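Local coordinates for BH0493 protein (Bacillus halodurans C-125, PDB 2QEE), which binds zinc and is probably a metal-dependent hydrolase of the amidohydrolase superfamily, with no assigned substrate, at residues D218-A223 / R408-F413; C245-A250 / N296-T301; E46-H51 / L79-L84; A55-W60 / E66-M71. All blocks are in the same frame, centred on the assembly; numbering follows the deposited sequence.

Contact 1 (D218-A223 / R408-F413)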
# COMPACT_ATOMS: atom_id res chain seq x y z
N ASP C 218 -32.43 -14.90 16.51
CA ASP C 218 -32.75 -14.54 15.14
C ASP C 218 -31.61 -13.70 14.50
O ASP C 218 -31.86 -12.65 13.93
CB ASP C 218 -34.06 -13.77 15.04
CG ASP C 218 -34.52 -13.61 13.61
OD1 ASP C 218 -34.09 -14.39 12.71
OD2 ASP C 218 -35.32 -12.68 13.36
N PRO C 219 -30.39 -14.23 14.51
CA PRO C 219 -29.24 -13.39 14.12
C PRO C 219 -29.29 -13.11 12.62
O PRO C 219 -29.74 -13.96 11.83
CB PRO C 219 -28.04 -14.31 14.47
CG PRO C 219 -28.56 -15.70 14.22
CD PRO C 219 -29.99 -15.62 14.77
N VAL C 220 -28.78 -11.94 12.21
CA VAL C 220 -28.61 -11.62 10.81
C VAL C 220 -27.41 -12.31 10.16
O VAL C 220 -27.36 -12.47 8.95
CB VAL C 220 -28.59 -10.05 10.61
CG1 VAL C 220 -29.96 -9.49 11.02
CG2 VAL C 220 -27.53 -9.43 11.40
N TYR C 221 -26.42 -12.68 10.97
CA TYR C 221 -25.31 -13.50 10.51
C TYR C 221 -24.66 -14.14 11.74
O TYR C 221 -24.94 -13.72 12.89
CB TYR C 221 -24.27 -12.68 9.66
CG TYR C 221 -23.70 -11.44 10.32
CD1 TYR C 221 -22.66 -11.55 11.27
CD2 TYR C 221 -24.13 -10.12 9.95
CE1 TYR C 221 -22.10 -10.41 11.93
CE2 TYR C 221 -23.57 -8.97 10.57
CZ TYR C 221 -22.56 -9.13 11.57
OH TYR C 221 -21.99 -8.01 12.15
N MET C 222 -23.84 -15.15 11.50
CA MET C 222 -22.94 -15.75 12.49
C MET C 222 -21.52 -15.24 12.19
O MET C 222 -21.14 -15.16 11.02
CB MET C 222 -22.94 -17.27 12.32
CG MET C 222 -24.33 -17.88 12.74
SD MET C 222 -24.34 -19.70 12.59
CE MET C 222 -24.64 -19.95 10.83
N ALA C 223 -20.74 -14.95 13.22
CA ALA C 223 -19.45 -14.28 12.97
C ALA C 223 -18.33 -14.94 13.75
O ALA C 223 -18.55 -15.49 14.86
CB ALA C 223 -19.55 -12.86 13.41
N ARG C 408 -29.03 -0.66 2.20
CA ARG C 408 -29.71 -1.70 1.42
C ARG C 408 -28.83 -2.87 1.00
O ARG C 408 -29.31 -3.97 0.93
CB ARG C 408 -30.39 -1.14 0.18
CG ARG C 408 -31.32 -0.02 0.48
CD ARG C 408 -32.03 0.52 -0.79
NE ARG C 408 -32.88 1.66 -0.44
CZ ARG C 408 -33.36 2.57 -1.28
NH1 ARG C 408 -33.07 2.53 -2.58
NH2 ARG C 408 -34.12 3.55 -0.81
N ASN C 409 -27.53 -2.62 0.72
CA ASN C 409 -26.67 -3.72 0.30
C ASN C 409 -26.54 -4.74 1.42
O ASN C 409 -26.51 -5.94 1.14
CB ASN C 409 -25.23 -3.23 -0.05
CG ASN C 409 -25.17 -2.50 -1.38
OD1 ASN C 409 -26.10 -2.60 -2.22
ND2 ASN C 409 -24.00 -1.78 -1.63
N PHE C 410 -26.59 -4.26 2.65
CA PHE C 410 -26.43 -5.19 3.77
C PHE C 410 -27.74 -6.02 3.85
O PHE C 410 -27.70 -7.27 3.84
CB PHE C 410 -26.22 -4.47 5.09
CG PHE C 410 -26.27 -5.40 6.28
CD1 PHE C 410 -25.21 -6.29 6.51
CD2 PHE C 410 -27.36 -5.41 7.14
CE1 PHE C 410 -25.23 -7.19 7.61
CE2 PHE C 410 -27.39 -6.28 8.27
CZ PHE C 410 -26.31 -7.19 8.50
N TRP C 411 -28.88 -5.35 3.91
CA TRP C 411 -30.15 -6.16 4.12
C TRP C 411 -30.40 -7.09 2.96
O TRP C 411 -30.90 -8.21 3.11
CB TRP C 411 -31.31 -5.21 4.34
CG TRP C 411 -31.13 -4.46 5.61
CD1 TRP C 411 -30.85 -3.14 5.77
CD2 TRP C 411 -31.17 -5.02 6.92
NE1 TRP C 411 -30.74 -2.83 7.12
CE2 TRP C 411 -30.90 -4.00 7.83
CE3 TRP C 411 -31.40 -6.34 7.42
CZ2 TRP C 411 -30.89 -4.21 9.23
CZ3 TRP C 411 -31.37 -6.53 8.82
CH2 TRP C 411 -31.13 -5.48 9.69
N ARG C 412 -30.13 -6.61 1.75
CA ARG C 412 -30.28 -7.44 0.56
C ARG C 412 -29.40 -8.69 0.69
O ARG C 412 -29.85 -9.84 0.44
CB ARG C 412 -29.88 -6.62 -0.68
CG ARG C 412 -30.74 -6.83 -1.91
CD ARG C 412 -30.62 -5.60 -2.87
NE ARG C 412 -30.60 -6.01 -4.27
CZ ARG C 412 -29.59 -6.61 -4.89
NH1 ARG C 412 -28.47 -6.93 -4.23
NH2 ARG C 412 -29.70 -6.93 -6.18
N PHE C 413 -28.15 -8.50 1.12
CA PHE C 413 -27.23 -9.64 1.17
C PHE C 413 -27.62 -10.69 2.24
O PHE C 413 -27.49 -11.91 2.01
CB PHE C 413 -25.81 -9.17 1.44
CG PHE C 413 -24.77 -10.27 1.26
CD1 PHE C 413 -24.42 -10.68 -0.03
CD2 PHE C 413 -24.11 -10.83 2.37
CE1 PHE C 413 -23.44 -11.71 -0.26
CE2 PHE C 413 -23.16 -11.83 2.16
CZ PHE C 413 -22.83 -12.28 0.86
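Tyr221 and Phe410 reach each other through contrasting first torsions: the tyrosine CG lies between its own backbone N and carbonyl carbon (chi1 55°), whereas the phenylalanine CG swings opposite its backbone N (chi1 171°) and carries the ring off helix 395-414. The rings meet rim to rim, each near the other's plane, with their planes roughly perpendicular. Tyr221 offers the side formed by CD2 and CE2, with CE2 3.8 Å from Phe410 CE1. Val220 works as a fork beside them. Its CG2 comes to the rim of the Phe410 ring, 3.9 Å from CZ, while CG1 lies obliquely to the indole of Trp411, 3.9 Å from CZ3. On the helix itself Phe410 CD2 sits 3.8 Å above the indole plane of Trp411, over its centre. A leucine in place of Tyr221 would probably open a gap along the Phe410 edge and leave the carbonyl oxygen of Met27 without the hydroxyl that now bonds to it. The contact joins the chain leading into strand 222-226 to helix 395-414, in an arrangement consistent with the beta/alpha barrel of the superfamily. Val143 of strand 139-143 touches Val220, Tyr221 and Phe410, Trp411 NE1 bonds to Thr25 OG1 of strand 24-26, and Tyr221 packs on the zinc ligand His28.

Contact 2 (C245-A250 / N296-T301)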
# COMPACT_ATOMS: atom_id res chain seq x y z
N CYS C 245 -20.53 -28.42 10.64
CA CYS C 245 -21.61 -27.87 11.43
C CYS C 245 -22.06 -26.51 10.91
O CYS C 245 -23.23 -26.28 10.61
CB CYS C 245 -21.24 -27.76 12.91
SG CYS C 245 -20.58 -29.33 13.64
N LEU C 246 -21.12 -25.58 10.84
CA LEU C 246 -21.51 -24.17 10.67
C LEU C 246 -22.03 -23.96 9.25
O LEU C 246 -23.07 -23.35 9.10
CB LEU C 246 -20.31 -23.25 10.96
CG LEU C 246 -20.69 -21.77 10.97
CD1 LEU C 246 -19.84 -21.06 11.98
CD2 LEU C 246 -20.54 -21.17 9.53
N LEU C 247 -21.29 -24.42 8.24
CA LEU C 247 -21.66 -24.13 6.84
C LEU C 247 -23.01 -24.79 6.52
O LEU C 247 -23.90 -24.10 5.99
CB LEU C 247 -20.56 -24.58 5.88
CG LEU C 247 -19.29 -23.70 5.94
CD1 LEU C 247 -18.23 -24.22 4.99
CD2 LEU C 247 -19.63 -22.22 5.63
N PRO C 248 -23.19 -26.10 6.88
CA PRO C 248 -24.54 -26.68 6.61
C PRO C 248 -25.69 -25.95 7.30
O PRO C 248 -26.72 -25.70 6.66
CB PRO C 248 -24.44 -28.11 7.17
CG PRO C 248 -22.95 -28.41 7.23
CD PRO C 248 -22.26 -27.09 7.46
N VAL C 249 -25.54 -25.59 8.58
CA VAL C 249 -26.55 -24.83 9.32
C VAL C 249 -26.84 -23.47 8.67
O VAL C 249 -28.00 -23.04 8.48
CB VAL C 249 -26.23 -24.70 10.83
CG1 VAL C 249 -27.13 -23.70 11.53
CG2 VAL C 249 -26.34 -26.06 11.52
N ALA C 250 -25.75 -22.78 8.30
CA ALA C 250 -25.88 -21.48 7.63
C ALA C 250 -26.67 -21.58 6.33
O ALA C 250 -27.50 -20.69 6.04
CB ALA C 250 -24.47 -20.88 7.35
N ASN C 296 -23.60 -20.79 0.12
CA ASN C 296 -23.42 -20.08 1.36
C ASN C 296 -23.01 -18.67 1.02
O ASN C 296 -22.35 -18.45 -0.03
CB ASN C 296 -22.30 -20.71 2.22
CG ASN C 296 -22.76 -21.96 2.94
OD1 ASN C 296 -22.63 -23.07 2.39
ND2 ASN C 296 -23.23 -21.80 4.17
N LYS C 297 -23.39 -17.75 1.89
CA LYS C 297 -22.99 -16.30 1.77
C LYS C 297 -21.95 -15.94 2.84
O LYS C 297 -22.08 -16.35 3.99
CB LYS C 297 -24.24 -15.43 1.95
CG LYS C 297 -25.15 -15.59 0.70
CD LYS C 297 -26.28 -14.62 0.68
CE LYS C 297 -27.35 -15.02 1.64
NZ LYS C 297 -28.63 -14.29 1.31
N PHE C 298 -20.95 -15.11 2.46
CA PHE C 298 -19.88 -14.80 3.36
C PHE C 298 -19.67 -13.29 3.40
O PHE C 298 -19.60 -12.64 2.32
CB PHE C 298 -18.58 -15.44 2.85
CG PHE C 298 -18.66 -16.94 2.74
CD1 PHE C 298 -18.21 -17.72 3.83
CD2 PHE C 298 -19.19 -17.57 1.61
CE1 PHE C 298 -18.29 -19.11 3.76
CE2 PHE C 298 -19.26 -19.00 1.56
CZ PHE C 298 -18.79 -19.72 2.65
N LEU C 299 -19.63 -12.74 4.61
CA LEU C 299 -19.29 -11.33 4.80
C LEU C 299 -17.85 -11.33 5.25
O LEU C 299 -17.52 -12.08 6.18
CB LEU C 299 -20.19 -10.73 5.88
CG LEU C 299 -21.62 -10.40 5.43
CD1 LEU C 299 -22.52 -10.40 6.74
CD2 LEU C 299 -21.67 -9.00 4.77
N VAL C 300 -16.97 -10.53 4.65
CA VAL C 300 -15.55 -10.56 5.08
C VAL C 300 -15.02 -9.16 5.23
O VAL C 300 -15.32 -8.30 4.38
CB VAL C 300 -14.69 -11.31 4.04
CG1 VAL C 300 -13.13 -11.33 4.41
CG2 VAL C 300 -15.16 -12.78 3.89
N THR C 301 -14.28 -8.94 6.30
CA THR C 301 -13.44 -7.76 6.47
C THR C 301 -12.06 -8.27 6.92
O THR C 301 -11.97 -9.31 7.61
CB THR C 301 -14.06 -6.74 7.46
OG1 THR C 301 -13.47 -5.44 7.27
CG2 THR C 301 -13.94 -7.14 8.96
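Asn296 and Leu247 supply the polar part of this contact, a single hydrogen bond between a side-chain amide and a helix carbonyl. Asn296 ND2 donates to Leu247 O over 3.0 Å, and the bond is nearly straight, with an angle of 172° at the hydrogen. The acceptor lies close to the amide plane of Asn296, and the C=O...ND2 angle is 121°, with the donor tilted somewhat from the carbonyl plane. With Asn296 CG opposite the carbonyl carbon (chi1 -79°), the amide is turned to the helix. The helix is kinked just beyond the accepting carbonyl, where Pro248 has no N-H to give to the turn before.

Van der Waals contacts surround this bond. Ala250 CB is 3.5 Å from the same ND2, so the small methyl group lets the loop come close to the helix. Leu247 CD2 is shared: it stands 3.9 Å from Asn296 ND2 and makes the apolar contact of the group, also 3.9 Å from Phe298 CE1, lying oblique to that ring. A leucine at Asn296 would probably deprive Leu247 O of this donor and set an apolar methyl where the amide N-H now points.

In the fold, helix 237-253 is the crossover between the parallel neighbours 222-226 and 257-264, and it packs here at the start of strand 298-302. Helix 284-292 closes the other part of the cluster: its Leu289 touches both Leu247 and Phe298, and Leu290 packs on Phe298 as well.

Contact 3 (E46-H51 / L79-L84)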
# COMPACT_ATOMS: atom_id res chain seq x y z
N GLU C 46 -16.22 6.33 29.53
CA GLU C 46 -16.12 5.13 28.72
C GLU C 46 -15.43 5.46 27.36
O GLU C 46 -14.60 4.70 26.92
CB GLU C 46 -17.50 4.59 28.48
CG GLU C 46 -18.16 4.07 29.80
CD GLU C 46 -17.58 2.76 30.31
OE1 GLU C 46 -16.67 2.14 29.67
OE2 GLU C 46 -18.07 2.32 31.37
N LEU C 47 -15.81 6.58 26.76
CA LEU C 47 -15.12 7.07 25.53
C LEU C 47 -13.62 7.17 25.73
O LEU C 47 -12.84 6.69 24.94
CB LEU C 47 -15.64 8.43 25.07
CG LEU C 47 -17.01 8.42 24.40
CD1 LEU C 47 -17.51 9.88 24.14
CD2 LEU C 47 -16.97 7.62 23.07
N LEU C 48 -13.21 7.81 26.83
CA LEU C 48 -11.81 8.02 27.10
C LEU C 48 -11.04 6.75 27.46
O LEU C 48 -9.84 6.67 27.24
CB LEU C 48 -11.69 9.05 28.23
CG LEU C 48 -11.88 10.50 27.74
CD1 LEU C 48 -12.01 11.44 28.98
CD2 LEU C 48 -10.75 11.04 26.80
N THR C 49 -11.72 5.74 28.01
CA THR C 49 -11.02 4.52 28.42
C THR C 49 -11.21 3.36 27.42
O THR C 49 -10.85 2.21 27.71
CB THR C 49 -11.44 4.12 29.86
OG1 THR C 49 -12.86 3.96 29.87
CG2 THR C 49 -11.06 5.20 30.83
N TYR C 50 -11.78 3.67 26.26
CA TYR C 50 -11.78 2.83 25.04
C TYR C 50 -10.36 2.27 24.90
O TYR C 50 -9.39 3.00 25.15
CB TYR C 50 -12.01 3.78 23.84
CG TYR C 50 -12.26 3.16 22.47
CD1 TYR C 50 -12.83 1.90 22.32
CD2 TYR C 50 -11.98 3.90 21.30
CE1 TYR C 50 -13.15 1.37 21.03
CE2 TYR C 50 -12.29 3.38 20.00
CZ TYR C 50 -12.88 2.14 19.88
OH TYR C 50 -13.15 1.63 18.62
N HIS C 51 -10.22 1.00 24.48
CA HIS C 51 -8.91 0.37 24.48
C HIS C 51 -7.96 1.01 23.47
O HIS C 51 -6.73 0.95 23.64
CB HIS C 51 -8.99 -1.15 24.30
CG HIS C 51 -9.50 -1.61 22.96
ND1 HIS C 51 -8.67 -1.76 21.86
CD2 HIS C 51 -10.73 -1.99 22.55
CE1 HIS C 51 -9.37 -2.24 20.84
NE2 HIS C 51 -10.62 -2.38 21.23
N LEU C 79 -6.34 10.54 33.54
CA LEU C 79 -4.97 10.35 33.10
C LEU C 79 -4.91 10.47 31.53
O LEU C 79 -4.02 11.15 30.98
CB LEU C 79 -4.47 8.96 33.50
CG LEU C 79 -3.00 8.69 33.08
CD1 LEU C 79 -1.99 9.59 33.77
CD2 LEU C 79 -2.63 7.21 33.23
N ILE C 80 -5.82 9.75 30.88
CA ILE C 80 -5.89 9.74 29.37
C ILE C 80 -6.10 11.18 28.85
O ILE C 80 -5.39 11.62 27.94
CB ILE C 80 -6.89 8.71 28.83
CG1 ILE C 80 -6.31 7.30 29.13
CG2 ILE C 80 -7.19 8.92 27.28
CD1 ILE C 80 -7.30 6.13 28.92
N TRP C 81 -7.00 11.92 29.51
CA TRP C 81 -7.26 13.30 29.13
C TRP C 81 -6.00 14.15 29.24
O TRP C 81 -5.58 14.84 28.30
CB TRP C 81 -8.39 13.90 30.00
CG TRP C 81 -8.82 15.24 29.56
CD1 TRP C 81 -8.56 16.43 30.17
CD2 TRP C 81 -9.67 15.55 28.43
NE1 TRP C 81 -9.18 17.46 29.51
CE2 TRP C 81 -9.89 16.95 28.45
CE3 TRP C 81 -10.30 14.77 27.46
CZ2 TRP C 81 -10.67 17.59 27.48
CZ3 TRP C 81 -11.08 15.41 26.49
CH2 TRP C 81 -11.24 16.81 26.50
N GLU C 82 -5.36 14.12 30.41
CA GLU C 82 -4.13 14.89 30.60
C GLU C 82 -3.01 14.50 29.61
O GLU C 82 -2.40 15.39 29.02
CB GLU C 82 -3.67 14.72 32.07
CG GLU C 82 -2.39 15.45 32.40
CD GLU C 82 -2.51 16.98 32.43
OE1 GLU C 82 -3.65 17.53 32.45
OE2 GLU C 82 -1.44 17.62 32.39
N GLU C 83 -2.78 13.20 29.41
CA GLU C 83 -1.61 12.75 28.65
C GLU C 83 -1.80 12.91 27.14
O GLU C 83 -0.85 13.21 26.46
CB GLU C 83 -1.32 11.27 28.92
CG GLU C 83 -0.93 10.99 30.43
CD GLU C 83 0.56 11.22 30.71
OE1 GLU C 83 1.30 11.66 29.81
OE2 GLU C 83 1.02 10.92 31.85
N LEU C 84 -3.03 12.69 26.67
CA LEU C 84 -3.25 12.68 25.18
C LEU C 84 -3.96 13.92 24.65
O LEU C 84 -3.98 14.15 23.44
CB LEU C 84 -4.11 11.49 24.82
CG LEU C 84 -3.54 10.09 25.05
CD1 LEU C 84 -4.46 9.08 24.49
CD2 LEU C 84 -2.08 9.92 24.53
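Leu48 and Ile80 bring the two backbones to 6.6 Å between their CA atoms, where the last residue of helix 44-48 meets the middle of helix 73-86. This is a packing of a helix end against a helix flank. Thr49 is the first residue to leave helical geometry, and Tyr50 holds the N-cap position of the next helix, 51-58, so the chain turns sharply at the contact. The opposing segment stays helical throughout, with a wider pi-type turn at 82-84.

The side chains of Leu48 and Ile80 slide past each other in opposite directions, Leu48 CD2 lying 4.2 Å from Ile80 CG2. Both methyl groups of Leu48 go on to Trp81, whose indole is met at its edge: CD2 is in the ring plane, 3.8 Å from CE3, and CD1 is only slightly farther away. On the helix 73-86 side Ala77 and Phe85 also pack on Leu48, while Trp391 of the third subunit packs on Trp81. Thr49 adds a thinner apolar contact, its CG2 being 4.3 Å from Ile80 CD1, and turns OG1 to Asp45 O and Lys73 NZ.

Ile80 is stretched (chi2 168°), which drives its end into the turn. There Ile80 CD1 presses to 3.1 Å from Leu48 O, a tight approach, and this buried carbonyl oxygen has no hydrogen-bonding partner in the model.

Contact 4 (A55-W60 / E66-M71)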
# COMPACT_ATOMS: atom_id res chain seq x y z
N ALA C 55 -4.00 1.94 24.59
CA ALA C 55 -2.76 1.73 23.83
C ALA C 55 -2.02 3.07 23.68
O ALA C 55 -0.82 3.18 23.95
CB ALA C 55 -3.09 1.13 22.45
N GLU C 56 -2.74 4.13 23.27
CA GLU C 56 -2.06 5.38 23.00
C GLU C 56 -1.47 6.02 24.27
O GLU C 56 -0.35 6.50 24.22
CB GLU C 56 -3.00 6.35 22.27
CG GLU C 56 -3.28 5.82 20.83
CD GLU C 56 -4.22 6.73 20.05
OE1 GLU C 56 -4.17 7.97 20.26
OE2 GLU C 56 -4.98 6.14 19.24
N VAL C 57 -2.19 5.95 25.39
CA VAL C 57 -1.69 6.65 26.61
C VAL C 57 -0.44 5.90 27.11
O VAL C 57 0.54 6.51 27.61
CB VAL C 57 -2.78 6.78 27.73
CG1 VAL C 57 -3.10 5.41 28.45
CG2 VAL C 57 -2.40 7.87 28.70
N MET C 58 -0.46 4.58 26.90
CA MET C 58 0.70 3.79 27.38
C MET C 58 2.00 4.11 26.62
O MET C 58 3.09 3.84 27.14
CB MET C 58 0.37 2.28 27.43
CG MET C 58 -0.70 1.82 28.45
SD MET C 58 -0.56 2.49 30.17
CE MET C 58 1.04 2.00 30.38
N ARG C 59 1.93 4.72 25.42
CA ARG C 59 3.15 5.20 24.75
C ARG C 59 3.74 6.43 25.38
O ARG C 59 4.88 6.71 25.13
CB ARG C 59 2.91 5.51 23.26
CG ARG C 59 2.68 4.22 22.44
CD ARG C 59 2.74 4.47 20.91
NE ARG C 59 4.00 5.10 20.50
CZ ARG C 59 5.18 4.47 20.50
NH1 ARG C 59 5.25 3.18 20.84
NH2 ARG C 59 6.27 5.09 20.15
N TRP C 60 2.97 7.18 26.19
CA TRP C 60 3.45 8.43 26.77
C TRP C 60 3.65 8.40 28.26
O TRP C 60 4.57 9.05 28.76
CB TRP C 60 2.43 9.56 26.49
CG TRP C 60 2.51 10.17 25.10
CD1 TRP C 60 1.50 10.14 24.12
CD2 TRP C 60 3.57 10.95 24.55
NE1 TRP C 60 1.92 10.83 23.01
CE2 TRP C 60 3.19 11.34 23.24
CE3 TRP C 60 4.84 11.33 25.02
CZ2 TRP C 60 4.01 12.10 22.42
CZ3 TRP C 60 5.67 12.11 24.20
CH2 TRP C 60 5.24 12.49 22.91
N GLU C 66 0.10 -1.87 35.47
CA GLU C 66 -0.54 -2.35 36.70
C GLU C 66 -1.24 -1.20 37.43
O GLU C 66 -2.40 -1.32 37.85
CB GLU C 66 0.50 -3.04 37.61
CG GLU C 66 1.21 -4.24 36.97
CD GLU C 66 2.27 -3.85 35.93
OE1 GLU C 66 2.86 -2.74 36.03
OE2 GLU C 66 2.52 -4.66 35.01
N ALA C 67 -0.56 -0.06 37.57
CA ALA C 67 -1.13 1.06 38.29
C ALA C 67 -2.36 1.54 37.52
O ALA C 67 -3.39 1.86 38.12
CB ALA C 67 -0.12 2.18 38.45
N PHE C 68 -2.27 1.54 36.18
CA PHE C 68 -3.41 1.96 35.35
C PHE C 68 -4.67 1.12 35.61
O PHE C 68 -5.77 1.66 35.84
CB PHE C 68 -3.02 1.96 33.84
CG PHE C 68 -4.15 2.41 32.95
CD1 PHE C 68 -4.38 3.76 32.73
CD2 PHE C 68 -4.99 1.47 32.35
CE1 PHE C 68 -5.48 4.18 31.94
CE2 PHE C 68 -6.07 1.89 31.55
CZ PHE C 68 -6.29 3.23 31.35
N TRP C 69 -4.52 -0.19 35.60
CA TRP C 69 -5.67 -1.07 35.74
C TRP C 69 -6.25 -1.00 37.15
O TRP C 69 -7.43 -1.30 37.36
CB TRP C 69 -5.27 -2.49 35.39
CG TRP C 69 -5.05 -2.70 33.91
CD1 TRP C 69 -3.97 -3.32 33.33
CD2 TRP C 69 -5.90 -2.28 32.84
NE1 TRP C 69 -4.13 -3.33 31.95
CE2 TRP C 69 -5.30 -2.69 31.63
CE3 TRP C 69 -7.14 -1.60 32.78
CZ2 TRP C 69 -5.87 -2.43 30.38
CZ3 TRP C 69 -7.70 -1.34 31.54
CH2 TRP C 69 -7.08 -1.77 30.36
N ALA C 70 -5.39 -0.58 38.09
CA ALA C 70 -5.78 -0.39 39.51
C ALA C 70 -6.55 0.90 39.75
O ALA C 70 -7.20 1.07 40.81
CB ALA C 70 -4.51 -0.40 40.43
N MET C 71 -6.45 1.86 38.81
CA MET C 71 -7.21 3.08 38.92
C MET C 71 -8.68 2.84 38.63
O MET C 71 -9.06 1.86 37.96
CB MET C 71 -6.68 4.15 37.95
CG MET C 71 -5.28 4.71 38.28
SD MET C 71 -4.76 5.87 36.97
CE MET C 71 -4.97 4.84 35.56
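Met58 and Val57 meet one ring, that of Phe68. The sulfur of Met58 stands 5.1 Å from the ring centroid and 31° off the ring normal, a Met-aromatic contact of oblique geometry. The same SD lies 4.4 Å from Phe68 CB, so it spans the root of the side chain as well as the ring. Val57 approaches the far part of the ring, CG1 being 4.4 Å from CE1, again obliquely. These are loose van der Waals distances, and the contact buries little surface.

Torsions explain the meeting. All three torsions of Met58 are near -60°, and the curled chain carries SD toward Phe68. Phe68 answers with CG opposite its backbone N (chi1 -179°), which points the ring at helix 51-58. The motif is a pair of consecutive short helices, 51-58 and 65-70, linked by a brief connection and packed through side chains alone.

Next to Phe68, Trp69 offers one indole face to Phe68 CD2, 3.7 Å above the plane and displaced toward the rim. Its NE1 bonds to Ala270 O, which helps to orient the indole, and Leu271 of the same loop touches Met58. Farther out, segment 55-60 is held to the third subunit: Glu56 forms a salt bridge with Arg316 of that subunit, and Arg59 donates to Ala315 O, Leu321 O and Ser350 OG of that subunit.

In the fold
The four contacts fall into two pairs, on opposite sides of the chain's centre. Contacts 1 and 2, with centres 11 Å apart, reach the same sheet and touch directly: Lys297 NZ is 2.7 Å from Phe413 O, a probable hydrogen bond, and Met222 CE packs 3.6 Å from Ala250 CB. Contacts 3 and 4 lie 9 Å apart, centre to centre, and interlock where Val57 packs on Ile80 and Glu83. Between the pairs the centres are 33 to 39 Å apart. Contact 1 is the one close to the metal site of His28, His30 and Asp357: the side chain of Tyr221 is about 8 Å from the zinc ion, whereas the other three lie away from it.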